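Long-range contacts in putative uncharacterized protein (Chaetomium thermophilum, PDB 5T8V), which probably loads cohesin onto chromatin as the cohesin loader Scc2, of which this chain is the HEAT-repeat-containing C-terminal fragment: residues Gln29-Ala34 with Glu42-Leu47; Glu51-Ala56 with Asp91-Gln96; Tyr85-Cys90 with Arg131-Ile136; Asn122-Ile127 with Leu194-Asp199. All coordinates share one frame; numbering follows the deposited sequence.

Contact 1 of 4, residues Gln29-Ala34 with Glu42-Leu47; sequences QAVDRA and EMAIFL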
loop_
_atom_site.group_PDB
_atom_site.type_symbol
_atom_site.label_atom_id
_atom_site.label_comp_id
_atom_site.label_asym_id
_atom_site.label_seq_id
_atom_site.Cartn_x
_atom_site.Cartn_y
_atom_site.Cartn_z
ATOM N N GLN A 29 81.540 13.673 6.389
ATOM C CA GLN A 29 82.564 14.076 7.348
ATOM C C GLN A 29 81.998 14.199 8.758
ATOM O O GLN A 29 82.760 14.118 9.727
ATOM C CB GLN A 29 83.225 15.385 6.914
ATOM C CG GLN A 29 82.311 16.594 6.850
ATOM C CD GLN A 29 82.929 17.735 6.055
ATOM O OE1 GLN A 29 84.046 17.617 5.550
ATOM N NE2 GLN A 29 82.205 18.842 5.939
ATOM N N ALA A 30 80.681 14.379 8.894
ATOM C CA ALA A 30 80.058 14.253 10.207
ATOM C C ALA A 30 80.166 12.822 10.722
ATOM O O ALA A 30 80.406 12.600 11.914
ATOM C CB ALA A 30 78.594 14.691 10.145
ATOM N N VAL A 31 79.998 11.838 9.835
ATOM C CA VAL A 31 80.207 10.445 10.223
ATOM C C VAL A 31 81.665 10.218 10.599
ATOM O O VAL A 31 81.968 9.564 11.605
ATOM C CB VAL A 31 79.757 9.500 9.091
ATOM C CG1 VAL A 31 80.107 8.053 9.419
ATOM C CG2 VAL A 31 78.261 9.635 8.850
ATOM N N ASP A 32 82.592 10.750 9.799
ATOM C CA ASP A 32 84.010 10.626 10.128
ATOM C C ASP A 32 84.292 11.169 11.522
ATOM O O ASP A 32 84.969 10.523 12.330
ATOM C CB ASP A 32 84.862 11.355 9.087
ATOM C CG ASP A 32 85.022 10.566 7.805
ATOM O OD1 ASP A 32 85.192 9.331 7.881
ATOM O OD2 ASP A 32 84.981 11.182 6.720
ATOM N N ARG A 33 83.777 12.363 11.822
ATOM C CA ARG A 33 83.974 12.941 13.147
ATOM C C ARG A 33 83.341 12.071 14.224
ATOM O O ARG A 33 83.892 11.928 15.321
ATOM C CB ARG A 33 83.391 14.351 13.193
ATOM C CG ARG A 33 83.739 15.131 14.450
ATOM C CD ARG A 33 82.698 16.196 14.734
ATOM N NE ARG A 33 82.280 16.890 13.517
ATOM C CZ ARG A 33 81.264 17.744 13.453
ATOM N NH1 ARG A 33 80.549 18.019 14.536
ATOM N NH2 ARG A 33 80.960 18.323 12.299
ATOM N N ALA A 34 82.181 11.482 13.930
ATOM C CA ALA A 34 81.509 10.636 14.906
ATOM C C ALA A 34 82.239 9.319 15.134
ATOM O O ALA A 34 82.010 8.673 16.160
ATOM C CB ALA A 34 80.072 10.360 14.462
ATOM N N GLU A 42 76.279 15.964 15.967
ATOM C CA GLU A 42 75.023 16.669 15.735
ATOM C C GLU A 42 74.248 16.071 14.568
ATOM O O GLU A 42 73.015 16.149 14.538
ATOM C CB GLU A 42 75.302 18.152 15.483
ATOM C CG GLU A 42 74.077 18.974 15.095
ATOM C CD GLU A 42 74.412 20.432 14.844
ATOM O OE1 GLU A 42 75.461 20.898 15.340
ATOM O OE2 GLU A 42 73.629 21.111 14.146
ATOM N N MET A 43 74.947 15.479 13.601
ATOM C CA MET A 43 74.326 14.861 12.434
ATOM C C MET A 43 74.384 13.342 12.453
ATOM O O MET A 43 73.431 12.690 12.026
ATOM C CB MET A 43 74.997 15.366 11.152
ATOM C CG MET A 43 74.655 16.804 10.794
ATOM S SD MET A 43 75.521 17.373 9.317
ATOM C CE MET A 43 74.603 18.862 8.933
ATOM N N ALA A 44 75.476 12.762 12.938
ATOM C CA ALA A 44 75.661 11.320 12.940
ATOM C C ALA A 44 75.437 10.744 14.335
ATOM O O ALA A 44 75.383 11.458 15.338
ATOM C CB ALA A 44 77.061 10.959 12.435
ATOM N N ILE A 45 75.307 9.422 14.379
ATOM C CA ILE A 45 75.137 8.667 15.613
ATOM C C ILE A 45 76.248 7.632 15.678
ATOM O O ILE A 45 76.484 6.902 14.706
ATOM C CB ILE A 45 73.751 7.994 15.682
ATOM C CG1 ILE A 45 72.666 9.053 15.906
ATOM C CG2 ILE A 45 73.711 6.933 16.792
ATOM C CD1 ILE A 45 71.245 8.515 15.858
ATOM N N PHE A 46 76.928 7.575 16.819
ATOM C CA PHE A 46 78.006 6.621 17.042
ATOM C C PHE A 46 77.425 5.334 17.617
ATOM O O PHE A 46 76.795 5.353 18.680
ATOM C CB PHE A 46 79.050 7.211 17.986
ATOM C CG PHE A 46 80.172 6.271 18.315
ATOM C CD1 PHE A 46 81.259 6.147 17.468
ATOM C CD2 PHE A 46 80.143 5.512 19.472
ATOM C CE1 PHE A 46 82.294 5.286 17.767
ATOM C CE2 PHE A 46 81.177 4.647 19.776
ATOM C CZ PHE A 46 82.253 4.534 18.923
ATOM N N LEU A 47 77.633 4.222 16.910
ATOM C CA LEU A 47 77.172 2.919 17.375
ATOM C C LEU A 47 78.346 2.120 17.925
ATOM O O LEU A 47 78.510 2.008 19.144
ATOM C CB LEU A 47 76.479 2.162 16.240
ATOM C CG LEU A 47 75.224 2.830 15.668
ATOM C CD1 LEU A 47 74.714 2.066 14.455
ATOM C CD2 LEU A 47 74.129 2.946 16.723
#
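A34 and A44 meet methyl to methyl, their CB atoms 3.7 Å apart, where the last turns of helix 9-36 lie against a short strand. The A44 methyl group sits over the helix backbone: its CB is 3.9 Å from V31 CA and 3.8 Å from A30 O, and A30, V31 and A34, on one face of the helix, all meet this one small group. V31 adds its CG2 branch, which approaches A44 CB at 4.0 Å; with CG1 anti to the backbone N (chi1 174°), it is CG2 that lies beside that N and serves the strand. One turn back, A30 CB packs on M43 CB at 3.8 Å. The rest of M43 runs extended away from the helix, although SD still passes 4.2 Å from A30 CB. At the other end the F46 ring reaches obliquely toward the carbonyl oxygen of A34.

The helix and strand segments run nearly parallel, 23° between their directions and 7.7 Å apart at closest approach. Further out, strand 44-46 is one half of a two-stranded antiparallel hairpin: M43 and I45 pair through the backbone with A55 and T53. S40, in the turn leading to the strand, holds F46 N by a hydrogen bond, while V31 also touches Y85 and L89 of helix 81-96.

Small alanine side chains at the centre of the contact are consistent with the close approach. The contact is essentially apolar packing of a hairpin on a helix, while M43, I45 and F46 N find their backbone partners elsewhere.

Contact 2 of 4, residues Glu51-Ala56 with Asp91-Gln96; sequences EATLAA and DSALRQ
The guanidinium of R95 presents its edge to the carboxylate of E51 and one face to its own helix. E51 CD lies in the guanidinium plane, and the two flat groups are turned 89° to each other, so the carboxylate stands upright across that edge. E51 OE1 forms a long salt bridge with R95 NH1 at 3.5 Å, and OE2 lies 3.6 Å from the same nitrogen. S92 CA lies 3.4 Å above the guanidinium plane of R95, offset toward the rim. R95 NE donates to D91 OD2 at 2.7 Å (N-H...O angle 145°), nearly along the C-O bond of D91, with OD2 tilted somewhat out of the guanidinium plane. A bend at chi3 (-73°) turns NE to D91.

Next to this network E51 OE2 rests 3.6 Å from S92 CB, and the T53 CG2 methyl comes within 3.7 Å of that same carbon. T53 also lies against A93, its CG2 and A93 CB being 3.9 Å apart. The serine hydroxyl is turned to its own helix and bonds R88 O, while D91 OD1 has a weak bond to Q154 of helix 149-172.

T53 belongs to the strand pair 44-46 and 52-54, and its contacts seat one face of this hairpin on helix 81-96. The arginine would be expected to favour the ionised form of both acids. The D91 bond probably fixes the guanidinium, leaving the longer E51 interaction largely electrostatic, beside a small buried patch of methyl and methylene groups.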
loop_
_atom_site.group_PDB
_atom_site.type_symbol
_atom_site.label_atom_id
_atom_site.label_comp_id
_atom_site.label_asym_id
_atom_site.label_seq_id
_atom_site.Cartn_x
_atom_site.Cartn_y
_atom_site.Cartn_z
ATOM N N GLU A 51 81.306 1.585 12.942
ATOM C CA GLU A 51 80.089 2.034 12.286
ATOM C C GLU A 51 79.571 3.309 12.941
ATOM O O GLU A 51 79.839 3.584 14.114
ATOM C CB GLU A 51 79.004 0.953 12.339
ATOM C CG GLU A 51 79.146 -0.128 11.281
ATOM C CD GLU A 51 78.064 -1.187 11.385
ATOM O OE1 GLU A 51 78.392 -2.388 11.277
ATOM O OE2 GLU A 51 76.887 -0.818 11.585
ATOM N N ALA A 52 78.822 4.086 12.160
ATOM C CA ALA A 52 78.196 5.311 12.640
ATOM C C ALA A 52 77.214 5.808 11.588
ATOM O O ALA A 52 77.596 6.034 10.433
ATOM C CB ALA A 52 79.246 6.377 12.953
ATOM N N THR A 53 75.953 5.982 11.969
ATOM C CA THR A 53 74.885 6.197 11.008
ATOM C C THR A 53 74.493 7.671 10.953
ATOM O O THR A 53 75.015 8.512 11.685
ATOM C CB THR A 53 73.678 5.327 11.360
ATOM O OG1 THR A 53 73.204 5.671 12.667
ATOM C CG2 THR A 53 74.058 3.853 11.330
ATOM N N LEU A 54 73.562 7.986 10.056
ATOM C CA LEU A 54 73.025 9.332 9.934
ATOM C C LEU A 54 71.758 9.452 10.770
ATOM O O LEU A 54 70.932 8.536 10.803
ATOM C CB LEU A 54 72.726 9.664 8.470
ATOM C CG LEU A 54 73.921 9.658 7.511
ATOM C CD1 LEU A 54 73.454 9.805 6.074
ATOM C CD2 LEU A 54 74.908 10.762 7.856
ATOM N N ALA A 55 71.613 10.584 11.451
ATOM C CA ALA A 55 70.451 10.797 12.298
ATOM C C ALA A 55 69.207 11.051 11.450
ATOM O O ALA A 55 69.282 11.352 10.257
ATOM C CB ALA A 55 70.688 11.966 13.251
ATOM N N ALA A 56 68.044 10.922 12.087
ATOM C CA ALA A 56 66.789 11.087 11.361
ATOM C C ALA A 56 66.647 12.461 10.714
ATOM O O ALA A 56 66.169 12.525 9.568
ATOM C CB ALA A 56 65.610 10.811 12.301
ATOM N N ASP A 91 72.076 1.130 5.277
ATOM C CA ASP A 91 72.046 -0.286 5.621
ATOM C C ASP A 91 72.525 -0.520 7.047
ATOM O O ASP A 91 72.071 -1.460 7.707
ATOM C CB ASP A 91 72.895 -1.086 4.635
ATOM C CG ASP A 91 72.715 -2.584 4.795
ATOM O OD1 ASP A 91 71.766 -3.135 4.197
ATOM O OD2 ASP A 91 73.516 -3.208 5.521
ATOM N N SER A 92 73.439 0.317 7.538
ATOM C CA SER A 92 73.876 0.208 8.924
ATOM C C SER A 92 72.755 0.605 9.876
ATOM O O SER A 92 72.460 -0.114 10.841
ATOM C CB SER A 92 75.113 1.079 9.153
ATOM O OG SER A 92 76.194 0.656 8.339
ATOM N N ALA A 93 72.112 1.746 9.616
ATOM C CA ALA A 93 70.997 2.167 10.457
ATOM C C ALA A 93 69.881 1.131 10.467
ATOM O O ALA A 93 69.189 0.971 11.480
ATOM C CB ALA A 93 70.459 3.517 9.984
ATOM N N LEU A 94 69.692 0.415 9.358
ATOM C CA LEU A 94 68.633 -0.586 9.291
ATOM C C LEU A 94 69.038 -1.881 9.985
ATOM O O LEU A 94 68.220 -2.499 10.676
ATOM C CB LEU A 94 68.263 -0.849 7.832
ATOM C CG LEU A 94 67.430 0.268 7.204
ATOM C CD1 LEU A 94 67.496 0.226 5.683
ATOM C CD2 LEU A 94 65.997 0.160 7.685
ATOM N N ARG A 95 70.291 -2.309 9.814
ATOM C CA ARG A 95 70.771 -3.486 10.528
ATOM C C ARG A 95 70.777 -3.258 12.033
ATOM O O ARG A 95 70.655 -4.213 12.806
ATOM C CB ARG A 95 72.172 -3.865 10.044
ATOM C CG ARG A 95 72.200 -4.557 8.684
ATOM C CD ARG A 95 73.592 -5.067 8.328
ATOM N NE ARG A 95 74.507 -3.985 7.963
ATOM C CZ ARG A 95 75.303 -3.337 8.812
ATOM N NH1 ARG A 95 75.316 -3.646 10.104
ATOM N NH2 ARG A 95 76.093 -2.369 8.365
ATOM N N GLN A 96 70.916 -2.005 12.470
ATOM C CA GLN A 96 70.906 -1.720 13.900
ATOM C C GLN A 96 69.604 -2.184 14.544
ATOM O O GLN A 96 69.615 -2.823 15.602
ATOM C CB GLN A 96 71.119 -0.223 14.136
ATOM C CG GLN A 96 71.045 0.202 15.598
ATOM C CD GLN A 96 72.111 -0.452 16.455
ATOM O OE1 GLN A 96 73.110 -0.964 15.946
ATOM N NE2 GLN A 96 71.904 -0.438 17.767
#

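Contact 3 of 4, residues Tyr85-Cys90 with Arg131-Ile136; sequences YLLRLC and RTSMRI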
loop_
_atom_site.group_PDB
_atom_site.type_symbol
_atom_site.label_atom_id
_atom_site.label_comp_id
_atom_site.label_asym_id
_atom_site.label_seq_id
_atom_site.Cartn_x
_atom_site.Cartn_y
_atom_site.Cartn_z
ATOM N N TYR A 85 77.899 4.745 -0.772
ATOM C CA TYR A 85 78.265 4.985 0.619
ATOM C C TYR A 85 77.048 5.396 1.439
ATOM O O TYR A 85 76.844 4.897 2.553
ATOM C CB TYR A 85 79.359 6.051 0.693
ATOM C CG TYR A 85 79.881 6.311 2.091
ATOM C CD1 TYR A 85 80.320 5.267 2.895
ATOM C CD2 TYR A 85 79.946 7.601 2.601
ATOM C CE1 TYR A 85 80.800 5.499 4.173
ATOM C CE2 TYR A 85 80.426 7.845 3.875
ATOM C CZ TYR A 85 80.853 6.790 4.657
ATOM O OH TYR A 85 81.331 7.026 5.925
ATOM N N LEU A 86 76.223 6.298 0.903
ATOM C CA LEU A 86 74.992 6.661 1.593
ATOM C C LEU A 86 74.100 5.442 1.787
ATOM O O LEU A 86 73.537 5.239 2.870
ATOM C CB LEU A 86 74.258 7.753 0.814
ATOM C CG LEU A 86 72.931 8.248 1.399
ATOM C CD1 LEU A 86 73.094 8.687 2.844
ATOM C CD2 LEU A 86 72.375 9.392 0.561
ATOM N N LEU A 87 73.970 4.606 0.753
ATOM C CA LEU A 87 73.193 3.380 0.899
ATOM C C LEU A 87 73.797 2.457 1.951
ATOM O O LEU A 87 73.069 1.695 2.599
ATOM C CB LEU A 87 73.090 2.655 -0.445
ATOM C CG LEU A 87 72.060 3.211 -1.433
ATOM C CD1 LEU A 87 72.217 2.545 -2.791
ATOM C CD2 LEU A 87 70.635 3.022 -0.916
ATOM N N ARG A 88 75.117 2.514 2.143
ATOM C CA ARG A 88 75.738 1.693 3.176
ATOM C C ARG A 88 75.413 2.228 4.565
ATOM O O ARG A 88 75.092 1.452 5.472
ATOM C CB ARG A 88 77.250 1.630 2.968
ATOM C CG ARG A 88 77.908 0.460 3.687
ATOM C CD ARG A 88 79.414 0.642 3.832
ATOM N NE ARG A 88 80.064 -0.581 4.298
ATOM C CZ ARG A 88 80.042 -1.017 5.556
ATOM N NH1 ARG A 88 79.395 -0.336 6.494
ATOM N NH2 ARG A 88 80.665 -2.144 5.876
ATOM N N LEU A 89 75.495 3.547 4.754
ATOM C CA LEU A 89 75.079 4.134 6.024
ATOM C C LEU A 89 73.630 3.780 6.332
ATOM O O LEU A 89 73.296 3.411 7.468
ATOM C CB LEU A 89 75.262 5.650 5.986
ATOM C CG LEU A 89 76.677 6.161 5.703
ATOM C CD1 LEU A 89 76.679 7.680 5.607
ATOM C CD2 LEU A 89 77.661 5.695 6.769
ATOM N N CYS A 90 72.755 3.882 5.331
ATOM C CA CYS A 90 71.372 3.456 5.510
ATOM C C CYS A 90 71.310 1.997 5.946
ATOM O O CYS A 90 70.586 1.644 6.884
ATOM C CB CYS A 90 70.585 3.665 4.216
ATOM S SG CYS A 90 70.359 5.396 3.738
ATOM N N ARG A 131 63.630 5.192 3.997
ATOM C CA ARG A 131 63.035 6.139 3.058
ATOM C C ARG A 131 64.072 6.647 2.062
ATOM O O ARG A 131 63.817 6.702 0.851
ATOM C CB ARG A 131 62.400 7.303 3.814
ATOM C CG ARG A 131 61.686 8.286 2.903
ATOM C CD ARG A 131 60.747 9.190 3.670
ATOM N NE ARG A 131 59.764 9.807 2.781
ATOM C CZ ARG A 131 59.886 11.007 2.221
ATOM N NH1 ARG A 131 60.957 11.758 2.445
ATOM N NH2 ARG A 131 58.923 11.461 1.430
ATOM N N THR A 132 65.258 7.014 2.553
ATOM C CA THR A 132 66.317 7.478 1.661
ATOM C C THR A 132 66.685 6.405 0.642
ATOM O O THR A 132 66.812 6.689 -0.555
ATOM C CB THR A 132 67.544 7.894 2.473
ATOM O OG1 THR A 132 67.218 9.032 3.279
ATOM C CG2 THR A 132 68.712 8.251 1.556
ATOM N N SER A 133 66.872 5.164 1.099
ATOM C CA SER A 133 67.213 4.084 0.176
ATOM C C SER A 133 66.175 3.968 -0.934
ATOM O O SER A 133 66.518 3.933 -2.126
ATOM C CB SER A 133 67.332 2.765 0.938
ATOM O OG SER A 133 68.398 2.810 1.869
ATOM N N MET A 134 64.894 3.908 -0.563
ATOM C CA MET A 134 63.840 3.789 -1.565
ATOM C C MET A 134 63.896 4.945 -2.557
ATOM O O MET A 134 63.911 4.734 -3.777
ATOM C CB MET A 134 62.473 3.731 -0.882
ATOM C CG MET A 134 62.307 2.580 0.104
ATOM S SD MET A 134 62.693 0.964 -0.596
ATOM C CE MET A 134 64.264 0.620 0.195
ATOM N N ARG A 135 63.937 6.181 -2.051
ATOM C CA ARG A 135 63.990 7.327 -2.953
ATOM C C ARG A 135 65.174 7.224 -3.907
ATOM O O ARG A 135 65.052 7.546 -5.095
ATOM C CB ARG A 135 64.059 8.625 -2.154
ATOM C CG ARG A 135 64.287 9.849 -3.018
ATOM C CD ARG A 135 63.789 11.100 -2.332
ATOM N NE ARG A 135 62.331 11.137 -2.263
ATOM C CZ ARG A 135 61.640 11.964 -1.484
ATOM N NH1 ARG A 135 62.270 12.823 -0.694
ATOM N NH2 ARG A 135 60.316 11.927 -1.487
ATOM N N ILE A 136 66.327 6.776 -3.408
ATOM C CA ILE A 136 67.473 6.546 -4.282
ATOM C C ILE A 136 67.118 5.539 -5.366
ATOM O O ILE A 136 67.560 5.658 -6.515
ATOM C CB ILE A 136 68.693 6.090 -3.457
ATOM C CG1 ILE A 136 69.231 7.267 -2.640
ATOM C CG2 ILE A 136 69.787 5.522 -4.369
ATOM C CD1 ILE A 136 70.273 6.881 -1.612
#
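L86 and L87 begin the face that helix 81-96 turns to helix 120-136, a roughly antiparallel helix pair at the N-terminal end of this predominantly helical fragment. The segments run at 146° to each other with their axes 9.6 Å apart at closest approach, and L87 faces S133 where the backbones come nearest.

L86 has CG anti to the backbone N (chi1 180°), and its CD2 branch fits between two residues one turn apart on the partner: it is 3.9 Å from I136 CD1 and 4.0 Å from T132 CG2. L86 crosses T132 at about a right angle. The other branch of L86, CD1, instead packs on L54 of the neighbouring hairpin.

L87 comes at I136 from its flank, the two side chains sliding past each other in opposite directions. L87 CD2 lies 3.9 Å from I136 CD1 and continues to S133, where it meets OG at 3.6 Å. The methyl CD1 of I136 is thus shared by both leucines.

C90, one turn after L86, meets the start of the partner segment. The polar ends here are satisfied within the protein: T132 OG1 is hydrogen-bonded to Q59 and Q63 of helix 56-71 and to R128 O, while S133 OG is bonded to A129 O of its own helix. T132 turns its methyl to helix 81-96, whereas S133 meets it with its already bonded OG. L62 of helix 56-71 adds to the packing around L86. At the end of the walk, C90 SG rests 4.0 Å from T132 CG2, and C90 CB lies 3.3 Å from S133 OG.

Contact 4 of 4, residues Asn122-Ile127 with Leu194-Asp199; sequences NLEAAI and LPLMTD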
loop_
_atom_site.group_PDB
_atom_site.type_symbol
_atom_site.label_atom_id
_atom_site.label_comp_id
_atom_site.label_asym_id
_atom_site.label_seq_id
_atom_site.Cartn_x
_atom_site.Cartn_y
_atom_site.Cartn_z
ATOM N N ASN A 122 67.790 5.735 17.210
ATOM C CA ASN A 122 68.146 4.683 16.262
ATOM C C ASN A 122 66.944 4.253 15.428
ATOM O O ASN A 122 67.066 4.041 14.215
ATOM C CB ASN A 122 68.736 3.485 17.003
ATOM C CG ASN A 122 70.095 3.780 17.600
ATOM O OD1 ASN A 122 70.759 4.743 17.218
ATOM N ND2 ASN A 122 70.523 2.943 18.538
ATOM N N LEU A 123 65.777 4.110 16.058
ATOM C CA LEU A 123 64.583 3.690 15.329
ATOM C C LEU A 123 64.257 4.665 14.204
ATOM O O LEU A 123 64.132 4.273 13.038
ATOM C CB LEU A 123 63.406 3.562 16.297
ATOM C CG LEU A 123 62.035 3.310 15.666
ATOM C CD1 LEU A 123 62.057 2.068 14.789
ATOM C CD2 LEU A 123 60.974 3.188 16.746
ATOM N N GLU A 124 64.107 5.947 14.540
ATOM C CA GLU A 124 63.825 6.963 13.529
ATOM C C GLU A 124 64.921 7.001 12.474
ATOM O O GLU A 124 64.641 7.067 11.269
ATOM C CB GLU A 124 63.674 8.332 14.193
ATOM C CG GLU A 124 62.343 8.528 14.900
ATOM C CD GLU A 124 62.196 9.912 15.496
ATOM O OE1 GLU A 124 62.609 10.107 16.659
ATOM O OE2 GLU A 124 61.675 10.806 14.796
ATOM N N ALA A 125 66.183 6.965 12.910
ATOM C CA ALA A 125 67.291 6.934 11.963
ATOM C C ALA A 125 67.122 5.800 10.960
ATOM O O ALA A 125 67.434 5.956 9.773
ATOM C CB ALA A 125 68.614 6.799 12.717
ATOM N N ALA A 126 66.611 4.654 11.415
ATOM C CA ALA A 126 66.404 3.523 10.517
ATOM C C ALA A 126 65.217 3.759 9.591
ATOM O O ALA A 126 65.288 3.462 8.393
ATOM C CB ALA A 126 66.202 2.242 11.324
ATOM N N ILE A 127 64.113 4.284 10.129
ATOM C CA ILE A 127 62.935 4.569 9.309
ATOM C C ILE A 127 63.317 5.467 8.137
ATOM O O ILE A 127 63.106 5.130 6.960
ATOM C CB ILE A 127 61.830 5.208 10.169
ATOM C CG1 ILE A 127 61.343 4.213 11.225
ATOM C CG2 ILE A 127 60.657 5.670 9.304
ATOM C CD1 ILE A 127 60.429 4.816 12.274
ATOM N N LEU A 194 55.182 12.293 18.014
ATOM C CA LEU A 194 54.734 12.796 16.714
ATOM C C LEU A 194 55.779 12.635 15.620
ATOM O O LEU A 194 55.444 12.085 14.554
ATOM C CB LEU A 194 54.310 14.261 16.848
ATOM C CG LEU A 194 52.800 14.497 16.886
ATOM C CD1 LEU A 194 52.159 13.732 18.036
ATOM C CD2 LEU A 194 52.506 15.986 16.998
ATOM N N PRO A 195 57.022 13.091 15.785
ATOM C CA PRO A 195 58.013 12.900 14.711
ATOM C C PRO A 195 58.146 11.453 14.269
ATOM O O PRO A 195 58.337 11.187 13.076
ATOM C CB PRO A 195 59.307 13.429 15.341
ATOM C CG PRO A 195 58.853 14.406 16.360
ATOM C CD PRO A 195 57.572 13.858 16.912
ATOM N N LEU A 196 58.044 10.508 15.204
ATOM C CA LEU A 196 58.076 9.096 14.841
ATOM C C LEU A 196 56.922 8.748 13.909
ATOM O O LEU A 196 57.112 8.077 12.885
ATOM C CB LEU A 196 58.029 8.242 16.108
ATOM C CG LEU A 196 58.051 6.727 15.923
ATOM C CD1 LEU A 196 59.387 6.275 15.358
ATOM C CD2 LEU A 196 57.769 6.049 17.246
ATOM N N MET A 197 55.714 9.203 14.248
ATOM C CA MET A 197 54.559 8.966 13.388
ATOM C C MET A 197 54.784 9.553 12.002
ATOM O O MET A 197 54.521 8.897 10.987
ATOM C CB MET A 197 53.303 9.563 14.023
ATOM C CG MET A 197 52.958 8.985 15.385
ATOM S SD MET A 197 52.727 7.197 15.348
ATOM C CE MET A 197 51.247 7.042 16.343
ATOM N N THR A 198 55.263 10.797 11.936
ATOM C CA THR A 198 55.548 11.402 10.639
ATOM C C THR A 198 56.534 10.553 9.847
ATOM O O THR A 198 56.340 10.317 8.649
ATOM C CB THR A 198 56.088 12.820 10.826
ATOM O OG1 THR A 198 55.101 13.625 11.482
ATOM C CG2 THR A 198 56.442 13.460 9.480
ATOM N N ASP A 199 57.598 10.082 10.500
ATOM C CA ASP A 199 58.557 9.214 9.825
ATOM C C ASP A 199 57.866 7.986 9.245
ATOM O O ASP A 199 58.106 7.608 8.091
ATOM C CB ASP A 199 59.661 8.799 10.799
ATOM C CG ASP A 199 60.456 9.981 11.318
ATOM O OD1 ASP A 199 60.074 11.136 11.028
ATOM O OD2 ASP A 199 61.459 9.754 12.025
#
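E124 and D199 are brought together by like torsions: in each, CG is anti to the carbonyl carbon and beside the backbone N (chi1 -77° and -62°). Beyond CG the chain of E124 is extended and crosses D199 at about a right angle, their carboxylate planes tilted against each other. E124 OE2 lies 3.0 Å from D199 OD2, a meeting of two acceptors whose exact spacing is uncertain at this resolution. The same E124 oxygen is 3.6 Å from P195 CB, at the kink of helix 190-213.

Beside the acids lies an apolar layer. L196 sends CD1 between two residues one turn apart, 3.7 Å from L123 CD2 and 3.6 Å from I127 CD1, and crosses both side chains at about a right angle. E124 adds its CG methylene, 3.7 Å from L196 CD1. The remaining branch of I127, CG2, sits 3.6 Å from D199 CB. L162 and I166 of helix 149-172 extend this layer, touching I127 and L196 respectively.

The two helix segments run almost parallel, 22° apart in direction, with E124 level with L196 and I127 with D199. Two carboxylates this close would repel if both were ionised. The salt bridge from R128 NE to D199 OD1 presumably offsets part of that charge, and a raised pKa for one acid is also conceivable; attraction across the pair probably comes mainly from the apolar contacts of L123, I127, L196 and the E124 methylene.

How the contacts relate
Contacts 1 and 2 share the hairpin and lie 10 Å apart between centres: helix 9-36 supports strand 44-46, and helix 81-96 meets strand 52-54. Contact 3, also 10 Å from contact 2, uses the preceding turns of that second helix and binds it to helix 120-136. Helix 120-136 then carries contact 4, 15 Å from contact 3, to helix 190-213. I45 of contact 1 packs on N122 of contact 4, and A126 packs against A93 and L94, tying the layers together. A citrate, probably from crystallisation, bonds R135 NH1 beside contact 3; no functional site is identified at these four contacts.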